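Local coordinates for Glucanase/chitosanase (Paenibacillus fukuinensis, PDB 4ZY9), which probably hydrolyses chitosan and beta-glucans as a whole enzyme, the piece described here being one of its chitosan-binding CBM32 modules, a beta-sandwich, at residues S19-F25 and R38-E43; A69-Y75 and G119-T124. The protein carries 1 engineered substitution. All blocks are in the same frame, centred on the assembly; numbering follows the deposited sequence. Where two conformers were deposited one is given.

Contact 1: S19-F25 and R38-E43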
loop_
_atom_site.group_PDB
_atom_site.type_symbol
_atom_site.label_atom_id
_atom_site.label_comp_id
_atom_site.label_asym_id
_atom_site.label_seq_id
_atom_site.Cartn_x
_atom_site.Cartn_y
_atom_site.Cartn_z
ATOM N N SER A 19 -4.853 10.820 -0.292
ATOM C CA SER A 19 -5.283 11.784 0.712
ATOM C C SER A 19 -4.734 11.310 2.049
ATOM O O SER A 19 -4.347 10.076 2.196
ATOM C CB SER A 19 -6.764 11.946 0.801
ATOM O OG SER A 19 -7.381 10.790 1.277
ATOM N N ILE A 20 -4.783 12.179 3.046
ATOM C CA ILE A 20 -4.491 11.815 4.391
ATOM C C ILE A 20 -5.572 12.402 5.288
ATOM O O ILE A 20 -6.200 13.451 4.943
ATOM C CB ILE A 20 -3.079 12.252 4.907
ATOM C CG1 ILE A 20 -2.972 13.789 4.996
ATOM C CG2 ILE A 20 -1.990 11.609 4.021
ATOM C CD1 ILE A 20 -1.675 14.144 5.611
ATOM N N GLU A 21 -5.823 11.818 6.407
ATOM C CA GLU A 21 -6.830 12.261 7.330
ATOM C C GLU A 21 -6.420 13.598 7.926
ATOM O O GLU A 21 -7.371 14.456 8.130
ATOM C CB GLU A 21 -7.047 11.231 8.447
ATOM C CG GLU A 21 -8.273 11.520 9.317
ATOM C CD GLU A 21 -8.270 10.604 10.513
ATOM O OE1 GLU A 21 -8.073 11.008 11.703
ATOM O OE2 GLU A 21 -8.450 9.424 10.307
ATOM N N GLY A 22 -5.165 13.810 8.202
ATOM C CA GLY A 22 -4.618 15.039 8.862
ATOM C C GLY A 22 -3.195 14.755 9.188
ATOM O O GLY A 22 -2.691 13.636 9.004
ATOM N N ALA A 23 -2.551 15.732 9.820
ATOM C CA ALA A 23 -1.279 15.556 10.399
ATOM C C ALA A 23 -1.204 14.418 11.368
ATOM O O ALA A 23 -2.059 14.271 12.216
ATOM C CB ALA A 23 -0.799 16.856 11.059
ATOM N N GLY A 24 -0.192 13.634 11.212
ATOM C CA GLY A 24 0.019 12.507 11.976
ATOM C C GLY A 24 -0.417 11.187 11.276
ATOM O O GLY A 24 -0.055 10.087 11.790
ATOM N N PHE A 25 -1.012 11.291 10.109
ATOM C CA PHE A 25 -1.542 10.122 9.327
ATOM C C PHE A 25 -0.984 10.123 7.947
ATOM O O PHE A 25 -1.611 9.584 7.012
ATOM C CB PHE A 25 -3.058 10.201 9.337
ATOM C CG PHE A 25 -3.622 9.997 10.725
ATOM C CD1 PHE A 25 -3.515 8.752 11.324
ATOM C CD2 PHE A 25 -4.212 11.029 11.465
ATOM C CE1 PHE A 25 -4.010 8.518 12.616
ATOM C CE2 PHE A 25 -4.761 10.762 12.708
ATOM C CZ PHE A 25 -4.685 9.536 13.266
ATOM N N ARG A 38 0.205 4.966 11.700
ATOM C CA ARG A 38 -0.484 4.513 10.463
ATOM C C ARG A 38 -0.736 5.663 9.518
ATOM O O ARG A 38 -0.916 6.818 9.951
ATOM C CB ARG A 38 -1.822 3.862 10.879
ATOM C CG ARG A 38 -2.830 4.748 11.663
ATOM C CD ARG A 38 -3.924 3.914 12.182
ATOM N NE ARG A 38 -4.764 4.723 13.075
ATOM C CZ ARG A 38 -5.861 5.380 12.733
ATOM N NH1 ARG A 38 -6.397 5.235 11.513
ATOM N NH2 ARG A 38 -6.524 6.090 13.631
ATOM N N TRP A 39 -0.727 5.334 8.227
ATOM C CA TRP A 39 -1.422 6.172 7.251
ATOM C C TRP A 39 -2.906 6.010 7.468
ATOM O O TRP A 39 -3.396 4.885 7.682
ATOM C CB TRP A 39 -1.069 5.705 5.837
ATOM C CG TRP A 39 -1.940 6.274 4.807
ATOM C CD1 TRP A 39 -2.032 7.668 4.457
ATOM C CD2 TRP A 39 -2.856 5.595 3.941
ATOM N NE1 TRP A 39 -2.944 7.805 3.471
ATOM C CE2 TRP A 39 -3.473 6.580 3.097
ATOM C CE3 TRP A 39 -3.239 4.252 3.761
ATOM C CZ2 TRP A 39 -4.344 6.269 2.072
ATOM C CZ3 TRP A 39 -4.129 3.951 2.806
ATOM C CH2 TRP A 39 -4.688 4.939 1.958
ATOM N N ALA A 40 -3.647 7.093 7.317
ATOM C CA ALA A 40 -5.138 7.007 7.230
ATOM C C ALA A 40 -5.526 8.014 6.146
ATOM O O ALA A 40 -5.024 9.177 6.171
ATOM C CB ALA A 40 -5.783 7.357 8.557
ATOM N N SER A 41 -6.397 7.628 5.261
ATOM C CA SER A 41 -6.869 8.515 4.178
ATOM C C SER A 41 -7.952 9.429 4.714
ATOM O O SER A 41 -8.484 9.272 5.816
ATOM C CB SER A 41 -7.519 7.598 3.070
ATOM O OG SER A 41 -8.733 7.063 3.420
ATOM N N ALA A 42 -8.390 10.362 3.843
ATOM C CA ALA A 42 -9.651 11.007 4.117
ATOM C C ALA A 42 -10.744 10.029 4.227
ATOM O O ALA A 42 -10.680 8.978 3.575
ATOM C CB ALA A 42 -9.972 12.033 3.026
ATOM N N GLU A 43 -11.792 10.311 4.982
ATOM C CA GLU A 43 -12.845 9.390 5.197
ATOM C C GLU A 43 -14.036 9.633 4.259
ATOM O O GLU A 43 -14.288 10.794 3.815
ATOM C CB GLU A 43 -13.344 9.465 6.645
ATOM C CG GLU A 43 -12.258 9.355 7.738
ATOM C CD GLU A 43 -12.765 9.514 9.211
ATOM O OE1 GLU A 43 -13.154 10.683 9.456
ATOM O OE2 GLU A 43 -12.806 8.561 10.116
HETATM O O HOH W 1 -9.257 8.006 8.164
HETATM O O HOH W 2 -8.507 7.271 11.815
HETATM O O HOH W 3 -0.186 7.517 13.022
#
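The backbone carbonyl of Ser-19 accepts a hydrogen bond from the indole of Trp-39 (O to NE1 3.0 Å), while its OG takes the amide of Ala-42 (OG to N 2.8 Å). Ile-20 lays CG2 against the indole edge, 4.0 Å from Trp-39 CD1. Next, Glu-21 N donates to Ala-40 O (2.8 Å). Glu-21 OE2 accepts from water 1 (2.7 Å), which also donates to Ser-41 O, and from water 2 (2.6 Å), which Arg-38 NH2 binds. A type II turn, Gly-22 to Phe-25, then brings the chain back, with water 3 joining Gly-24 O to Arg-38 N. Phe-25 O accepts from Ala-40 N (3.2 Å); the Phe-25 ring packs on Ala-40 CB (CD1 to CB 3.8 Å) and reaches one face of the Arg-38 guanidinium, which also bonds Ser-129. The loop after strand 14-17 is thus held on strand 39-40 of the CBM32 beta-sandwich by two backbone bonds, two through a side chain and three waters: a mainly polar contact with few apolar touches.

Contact 2: A69-Y75 and G119-T124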
loop_
_atom_site.group_PDB
_atom_site.type_symbol
_atom_site.label_atom_id
_atom_site.label_comp_id
_atom_site.label_asym_id
_atom_site.label_seq_id
_atom_site.Cartn_x
_atom_site.Cartn_y
_atom_site.Cartn_z
ATOM N N ALA A 69 -8.492 -0.895 11.674
ATOM C CA ALA A 69 -9.899 -1.288 11.574
ATOM C C ALA A 69 -10.462 -0.865 10.236
ATOM O O ALA A 69 -11.380 -1.483 9.715
ATOM C CB ALA A 69 -10.698 -0.681 12.712
ATOM N N ALA A 70 -10.061 0.292 9.723
ATOM C CA ALA A 70 -10.617 0.842 8.489
ATOM C C ALA A 70 -9.962 0.185 7.286
ATOM O O ALA A 70 -9.020 0.806 6.611
ATOM C CB ALA A 70 -10.481 2.347 8.528
ATOM N N TYR A 71 -10.307 -1.068 7.033
ATOM C CA TYR A 71 -9.683 -1.820 5.966
ATOM C C TYR A 71 -10.416 -1.710 4.598
ATOM O O TYR A 71 -11.587 -1.282 4.559
ATOM C CB TYR A 71 -9.545 -3.301 6.386
ATOM C CG TYR A 71 -10.894 -4.048 6.503
ATOM C CD1 TYR A 71 -11.576 -4.035 7.692
ATOM C CD2 TYR A 71 -11.468 -4.691 5.450
ATOM C CE1 TYR A 71 -12.806 -4.670 7.820
ATOM C CE2 TYR A 71 -12.696 -5.314 5.576
ATOM C CZ TYR A 71 -13.321 -5.310 6.768
ATOM O OH TYR A 71 -14.537 -6.010 6.886
ATOM N N ALA A 72 -9.744 -2.154 3.522
ATOM C CA ALA A 72 -10.393 -2.194 2.217
ATOM C C ALA A 72 -10.905 -3.589 1.974
ATOM O O ALA A 72 -10.159 -4.554 2.172
ATOM C CB ALA A 72 -9.413 -1.910 1.131
ATOM N N SER A 73 -12.179 -3.738 1.617
ATOM C CA SER A 73 -12.694 -5.001 1.174
ATOM C C SER A 73 -12.510 -5.216 -0.318
ATOM O O SER A 73 -12.447 -6.383 -0.715
ATOM C CB SER A 73 -14.150 -5.176 1.587
ATOM O OG SER A 73 -14.990 -4.240 0.976
ATOM N N SER A 74 -12.430 -4.137 -1.121
ATOM C CA SER A 74 -12.010 -4.279 -2.468
ATOM C C SER A 74 -10.739 -3.519 -2.668
ATOM O O SER A 74 -10.813 -2.290 -2.398
ATOM C CB SER A 74 -13.070 -3.847 -3.543
ATOM O OG SER A 74 -14.195 -4.705 -3.522
ATOM N N TYR A 75 -9.684 -4.124 -3.103
ATOM C CA TYR A 75 -8.417 -3.408 -3.453
ATOM C C TYR A 75 -7.653 -4.200 -4.383
ATOM O O TYR A 75 -7.873 -5.453 -4.566
ATOM C CB TYR A 75 -7.618 -3.060 -2.238
ATOM C CG TYR A 75 -7.041 -4.281 -1.496
ATOM C CD1 TYR A 75 -5.731 -4.655 -1.778
ATOM C CD2 TYR A 75 -7.710 -4.896 -0.459
ATOM C CE1 TYR A 75 -5.171 -5.758 -1.115
ATOM C CE2 TYR A 75 -7.091 -5.918 0.277
ATOM C CZ TYR A 75 -5.813 -6.273 -0.090
ATOM O OH TYR A 75 -5.145 -7.316 0.570
ATOM N N GLY A 119 -7.479 1.055 -3.409
ATOM C CA GLY A 119 -8.645 0.574 -2.778
ATOM C C GLY A 119 -9.896 1.197 -3.302
ATOM O O GLY A 119 -9.984 2.450 -3.459
ATOM N N THR A 120 -10.950 0.421 -3.559
ATOM C CA THR A 120 -12.207 0.899 -4.101
ATOM C C THR A 120 -13.423 0.698 -3.259
ATOM O O THR A 120 -14.445 1.410 -3.485
ATOM C CB THR A 120 -12.456 0.365 -5.544
ATOM O OG1 THR A 120 -12.551 -1.043 -5.424
ATOM C CG2 THR A 120 -11.381 0.767 -6.527
ATOM N N VAL A 121 -13.431 -0.237 -2.333
ATOM C CA VAL A 121 -14.553 -0.472 -1.442
ATOM C C VAL A 121 -13.975 -0.615 -0.003
ATOM O O VAL A 121 -13.032 -1.415 0.211
ATOM C CB VAL A 121 -15.434 -1.711 -1.742
ATOM C CG1 VAL A 121 -16.600 -1.820 -0.790
ATOM C CG2 VAL A 121 -15.927 -1.672 -3.235
ATOM N N ARG A 122 -14.535 0.121 0.931
ATOM C CA ARG A 122 -14.209 0.039 2.289
ATOM C C ARG A 122 -15.018 -0.969 3.070
ATOM O O ARG A 122 -16.210 -1.192 2.819
ATOM C CB ARG A 122 -14.447 1.400 2.977
ATOM C CG ARG A 122 -13.442 2.471 2.539
ATOM C CD ARG A 122 -13.910 3.905 2.918
ATOM N NE ARG A 122 -14.974 4.339 1.990
ATOM C CZ ARG A 122 -16.117 4.901 2.335
ATOM N NH1 ARG A 122 -16.381 5.214 3.594
ATOM N NH2 ARG A 122 -16.986 5.146 1.336
ATOM N N GLY A 123 -14.365 -1.573 4.046
ATOM C CA GLY A 123 -15.037 -2.472 4.978
ATOM C C GLY A 123 -15.776 -1.755 6.078
ATOM O O GLY A 123 -16.537 -2.513 6.896
ATOM N N THR A 124 -15.575 -0.480 6.256
ATOM C CA THR A 124 -16.191 0.345 7.295
ATOM C C THR A 124 -16.705 1.605 6.621
ATOM O O THR A 124 -16.406 1.917 5.524
ATOM C CB THR A 124 -15.194 0.725 8.395
ATOM O OG1 THR A 124 -14.334 1.769 7.916
ATOM C CG2 THR A 124 -14.411 -0.503 8.921
HETATM O O HOH W 4 -12.699 1.006 5.885
HETATM O O HOH W 5 -17.288 -4.365 2.511
#
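Two classic beta bulges shape this antiparallel pairing between the chain entering strand 75-80 and the far end of strand 114-122. In the first, Ser-73 and Ser-74 both face Val-121: its O accepts from Ser-74 N (3.1 Å) and, weakly, from Ser-73 N (2.8 Å, bent to 127°). In the second, Thr-120 and Val-121 both face Ser-74, whose O takes Thr-120 N at 3.0 Å and, more weakly, Val-121 N at 3.3 Å. Each bulge shifts the register by one residue, and both segments turn a corner here, at Ser-73 and Ser-74 and at Val-121. Ala-72 and Arg-122 form a non-hydrogen-bonded pair with diverging side chains; the Arg-122 guanidinium runs off to a salt bridge with Asp-46.

Farther along, an inverse gamma turn centred on Ala-70 leads into Tyr-71, whose O accepts from Gly-123 N (2.8 Å, 171°), and Gly-123 CA sits over the Tyr-71 ring in a CH-pi contact, 4.0 Å from the centroid. A beta carbon on Gly-123 would come within 2.3 Å of Tyr-71 CE2, so the bare glycine is what lets the ring lie so close. Thr-124 closes the contact: its CG2 meets Ala-69 O at 3.3 Å, and its OG1, which also bonds Tyr-126 N, donates to water 4, which in turn donates to Tyr-71 O. Each classic bulge sets two residues of one strand opposite a single residue of the other, here where two adjacent inner strands run out at the end of a sheet in the galactose-binding-like (F5/8 type C) beta-sandwich.

In the fold
Both segments of contact 1 precede those of contact 2 in sequence; the contact centres are 15 Å apart and the nearest atoms about 5 Å apart, without touching. They engage different sheets of the sandwich: strand 39-40 of contact 1 pairs with strand 129-136, whereas contact 2 joins strand 114-122 to the start of strand 75-80 in the other sheet. The first residue of strand 129-136 and the loop before it meet both contacts: Tyr-128 bonds Ser-41 and touches Ala-72 and Arg-122, and Ser-129 bonds both Arg-38 and Ala-70. Gln-48 likewise neighbours both, at Ser-41 and Gly-119. Segment 69-75 itself passes from strand 57-67 of one sheet to strand 75-80 of the other.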